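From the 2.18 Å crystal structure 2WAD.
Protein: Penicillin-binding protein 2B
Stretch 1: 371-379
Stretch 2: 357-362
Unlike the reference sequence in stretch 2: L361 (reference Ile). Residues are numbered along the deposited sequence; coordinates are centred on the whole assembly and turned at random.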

ATOM      1  N   THR A 371       4.264  -7.880 -16.538  1.00 38.05           N
ATOM      2  CA  THR A 371       3.578  -8.362 -15.345  1.00 41.42           C
ATOM      3  C   THR A 371       2.749  -7.225 -14.734  1.00 41.51           C
ATOM      4  O   THR A 371       3.117  -6.052 -14.823  1.00 41.34           O
ATOM      5  CB  THR A 371       4.563  -8.960 -14.300  1.00 40.78           C
ATOM      6  OG1 THR A 371       5.556  -7.987 -13.932  1.00 45.14           O
ATOM      7  CG2 THR A 371       5.293 -10.145 -14.888  1.00 43.49           C
ATOM      8  N   PRO A 372       1.584  -7.569 -14.175  1.00 43.21           N
ATOM      9  CA  PRO A 372       0.783  -6.587 -13.463  1.00 40.70           C
ATOM     10  C   PRO A 372       1.578  -5.995 -12.316  1.00 40.45           C
ATOM     11  O   PRO A 372       2.321  -6.718 -11.654  1.00 42.74           O
ATOM     12  CB  PRO A 372      -0.386  -7.406 -12.913  1.00 40.46           C
ATOM     13  CG  PRO A 372      -0.130  -8.848 -13.300  1.00 44.29           C
ATOM     14  CD  PRO A 372       0.839  -8.815 -14.434  1.00 41.97           C
ATOM     15  N   ASP A 373       1.424  -4.693 -12.089  1.00 38.06           N
ATOM     16  CA  ASP A 373       2.238  -4.004 -11.100  1.00 36.81           C
ATOM     17  C   ASP A 373       1.497  -2.835 -10.468  1.00 34.83           C
ATOM     18  O   ASP A 373       2.029  -1.725 -10.398  1.00 35.49           O
ATOM     19  CB  ASP A 373       3.548  -3.530 -11.737  1.00 35.42           C
ATOM     20  CG  ASP A 373       4.560  -3.034 -10.702  1.00 39.92           C
ATOM     21  OD1 ASP A 373       4.432  -3.417  -9.519  1.00 37.85           O
ATOM     22  OD2 ASP A 373       5.471  -2.250 -11.070  1.00 37.47           O
ATOM     23  N   SER A 374       0.282  -3.090 -10.000  1.00 34.71           N
ATOM     24  CA  SER A 374      -0.545  -2.058  -9.379  1.00 36.92           C
ATOM     25  C   SER A 374       0.180  -1.307  -8.269  1.00 36.20           C
ATOM     26  O   SER A 374       0.007  -0.107  -8.145  1.00 37.56           O
ATOM     27  CB  SER A 374      -1.795  -2.707  -8.794  1.00 37.66           C
ATOM     28  OG  SER A 374      -2.451  -3.418  -9.834  1.00 46.11           O
ATOM     29  N   LEU A 375       0.977  -2.006  -7.458  1.00 38.56           N
ATOM     30  CA  LEU A 375       1.710  -1.369  -6.347  1.00 35.88           C
ATOM     31  C   LEU A 375       2.786  -0.439  -6.871  1.00 35.15           C
ATOM     32  O   LEU A 375       3.260   0.418  -6.134  1.00 39.72           O
ATOM     33  CB  LEU A 375       2.334  -2.404  -5.410  1.00 35.03           C
ATOM     34  CG  LEU A 375       1.277  -3.251  -4.683  1.00 40.60           C
ATOM     35  CD1 LEU A 375       1.932  -4.400  -3.953  1.00 41.54           C
ATOM     36  CD2 LEU A 375       0.384  -2.405  -3.751  1.00 38.66           C
ATOM     37  N   GLY A 376       3.143  -0.563  -8.148  1.00 32.96           N
ATOM     38  CA  GLY A 376       4.084   0.380  -8.756  1.00 29.73           C
ATOM     39  C   GLY A 376       3.642   1.825  -8.634  1.00 32.54           C
ATOM     40  O   GLY A 376       4.469   2.744  -8.590  1.00 35.05           O
ATOM     41  N   THR A 377       2.332   2.022  -8.530  1.00 33.75           N
ATOM     42  CA  THR A 377       1.753   3.350  -8.467  1.00 35.06           C
ATOM     43  C   THR A 377       2.174   4.085  -7.197  1.00 34.76           C
ATOM     44  O   THR A 377       2.212   5.299  -7.204  1.00 35.41           O
ATOM     45  CB  THR A 377       0.211   3.309  -8.533  1.00 32.42           C
ATOM     46  OG1 THR A 377      -0.297   2.461  -7.492  1.00 35.23           O
ATOM     47  CG2 THR A 377      -0.273   2.800  -9.895  1.00 35.41           C
ATOM     48  N   VAL A 378       2.447   3.352  -6.121  1.00 37.79           N
ATOM     49  CA  VAL A 378       2.845   3.942  -4.842  1.00 36.61           C
ATOM     50  C   VAL A 378       4.302   3.621  -4.496  1.00 40.49           C
ATOM     51  O   VAL A 378       4.840   4.180  -3.546  1.00 43.09           O
ATOM     52  CB  VAL A 378       1.949   3.509  -3.665  1.00 37.57           C
ATOM     53  CG1 VAL A 378       0.517   4.083  -3.767  1.00 32.32           C
ATOM     54  CG2 VAL A 378       1.921   1.975  -3.520  1.00 35.77           C
ATOM     55  N   THR A 379       4.962   2.745  -5.250  1.00 40.52           N
ATOM     56  CA  THR A 379       6.309   2.345  -4.859  1.00 43.19           C
ATOM     57  C   THR A 379       7.457   2.725  -5.801  1.00 41.45           C
ATOM     58  O   THR A 379       8.603   2.747  -5.374  1.00 41.65           O
ATOM     59  CB  THR A 379       6.398   0.845  -4.429  1.00 45.25           C
ATOM     60  OG1 THR A 379       6.330   0.025  -5.589  1.00 51.71           O
ATOM     61  CG2 THR A 379       5.242   0.426  -3.514  1.00 40.23           C
TER
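Stretch 2 357-362: SMSGLK

What ties the two stretches together most firmly? Three backbone hydrogen bonds do, all near the K362 end. T371 and K362 form an antiparallel hydrogen-bonded pair: K362 N donates to T371 O at 2.7 Å, almost straight, and T371 N to K362 O at 2.9 Å. Beyond P372, D373 N donates to G360 O, also at 2.7 Å.

How does stretch 2 run? It is extended throughout, a strand antiparallel to T371 and P372, with CA–CA distances of 5.2 Å for T371–K362 and 4.7 Å for the non-hydrogen-bonded pair P372–L361. After P372 the strand ends, and D373 to G376 form a type I turn. There a water bridges the two, 3.1 Å from G360 N and 2.5 Å from S374 OG.

What does the missing side chain of G360 leave room for? The carbonyl of D373: an ideal CB on G360 would lie 2.4 Å from D373 O, a clash. Without it, G360 CA lies 3.6 Å from D373 O; S374 CA is also near, 3.9 Å from G360 N.

What packs around these bonds? K362 CB lies 3.8 Å from D373 CB, although the lysine's end leads away. Further along, M358 points toward the helix that includes T377 and V378, its CE 3.3 Å from T377 OG1 and 4.2 Å from V378 CG1. T377 CG2 rests 3.6 Å from S359 O.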

ATOM      1  N   SER A 357      -8.995   3.858  -9.571  1.00 33.00           N
ATOM      2  CA  SER A 357      -8.153   2.716  -9.908  1.00 36.21           C
ATOM      3  C   SER A 357      -6.693   3.115  -9.823  1.00 34.41           C
ATOM      4  O   SER A 357      -6.358   4.287  -9.983  1.00 35.05           O
ATOM      5  CB  SER A 357      -8.428   2.192 -11.324  1.00 36.82           C
ATOM      6  OG  SER A 357      -7.968   3.152 -12.244  1.00 46.17           O
ATOM      7  N   MET A 358      -5.857   2.113  -9.575  1.00 35.87           N
ATOM      8  CA  MET A 358      -4.417   2.209  -9.511  1.00 36.51           C
ATOM      9  C   MET A 358      -3.901   1.030 -10.330  1.00 34.78           C
ATOM     10  O   MET A 358      -3.918  -0.091  -9.841  1.00 35.63           O
ATOM     11  CB  MET A 358      -3.910   1.921  -8.083  1.00 36.21           C
ATOM     12  CG  MET A 358      -4.790   2.338  -6.952  1.00 47.08           C
ATOM     13  SD  MET A 358      -4.371   1.726  -5.302  1.00 35.81           S
ATOM     14  CE  MET A 358      -2.562   1.595  -5.296  1.00 22.75           C
ATOM     15  N   SER A 359      -3.375   1.277 -11.526  1.00 37.66           N
ATOM     16  CA  SER A 359      -3.043   0.204 -12.459  1.00 35.78           C
ATOM     17  C   SER A 359      -1.597   0.362 -12.866  1.00 36.13           C
ATOM     18  O   SER A 359      -1.139   1.486 -13.097  1.00 35.82           O
ATOM     19  CB  SER A 359      -3.879   0.345 -13.743  1.00 36.79           C
ATOM     20  OG  SER A 359      -5.177  -0.207 -13.590  1.00 49.32           O
ATOM     21  N   GLY A 360      -0.900  -0.754 -13.036  1.00 33.81           N
ATOM     22  CA  GLY A 360       0.470  -0.672 -13.516  1.00 36.63           C
ATOM     23  C   GLY A 360       0.853  -1.923 -14.281  1.00 40.19           C
ATOM     24  O   GLY A 360       0.388  -3.023 -13.978  1.00 41.56           O
ATOM     25  N   LEU A 361       1.687  -1.747 -15.297  1.00 40.05           N
ATOM     26  CA  LEU A 361       2.142  -2.880 -16.088  1.00 40.36           C
ATOM     27  C   LEU A 361       3.643  -2.745 -16.130  1.00 38.25           C
ATOM     28  O   LEU A 361       4.153  -1.715 -16.537  1.00 42.17           O
ATOM     29  CB  LEU A 361       1.584  -2.811 -17.508  1.00 40.83           C
ATOM     30  CG  LEU A 361       1.755  -4.078 -18.349  1.00 43.76           C
ATOM     31  CD1 LEU A 361       1.145  -5.284 -17.674  1.00 42.86           C
ATOM     32  CD2 LEU A 361       1.183  -3.887 -19.743  1.00 33.56           C
ATOM     33  N   LYS A 362       4.346  -3.776 -15.688  1.00 39.10           N
ATOM     34  CA  LYS A 362       5.781  -3.705 -15.571  1.00 36.21           C
ATOM     35  C   LYS A 362       6.376  -4.425 -16.757  1.00 37.26           C
ATOM     36  O   LYS A 362       5.951  -5.531 -17.114  1.00 37.55           O
ATOM     37  CB  LYS A 362       6.210  -4.370 -14.267  1.00 40.39           C
ATOM     38  CG  LYS A 362       7.690  -4.331 -14.017  1.00 37.63           C
ATOM     39  CD  LYS A 362       7.958  -5.087 -12.722  1.00 53.16           C
ATOM     40  CE  LYS A 362       9.363  -4.822 -12.199  1.00 58.38           C
ATOM     41  NZ  LYS A 362      10.367  -5.305 -13.173  1.00 71.67           N
TER
HETATM   42  O   HOH W   1      -2.685  -3.147 -12.324  1.00 37.94           O
HETATM   43  O   HOH W   2       7.559  -7.954 -15.363  1.00 52.81           O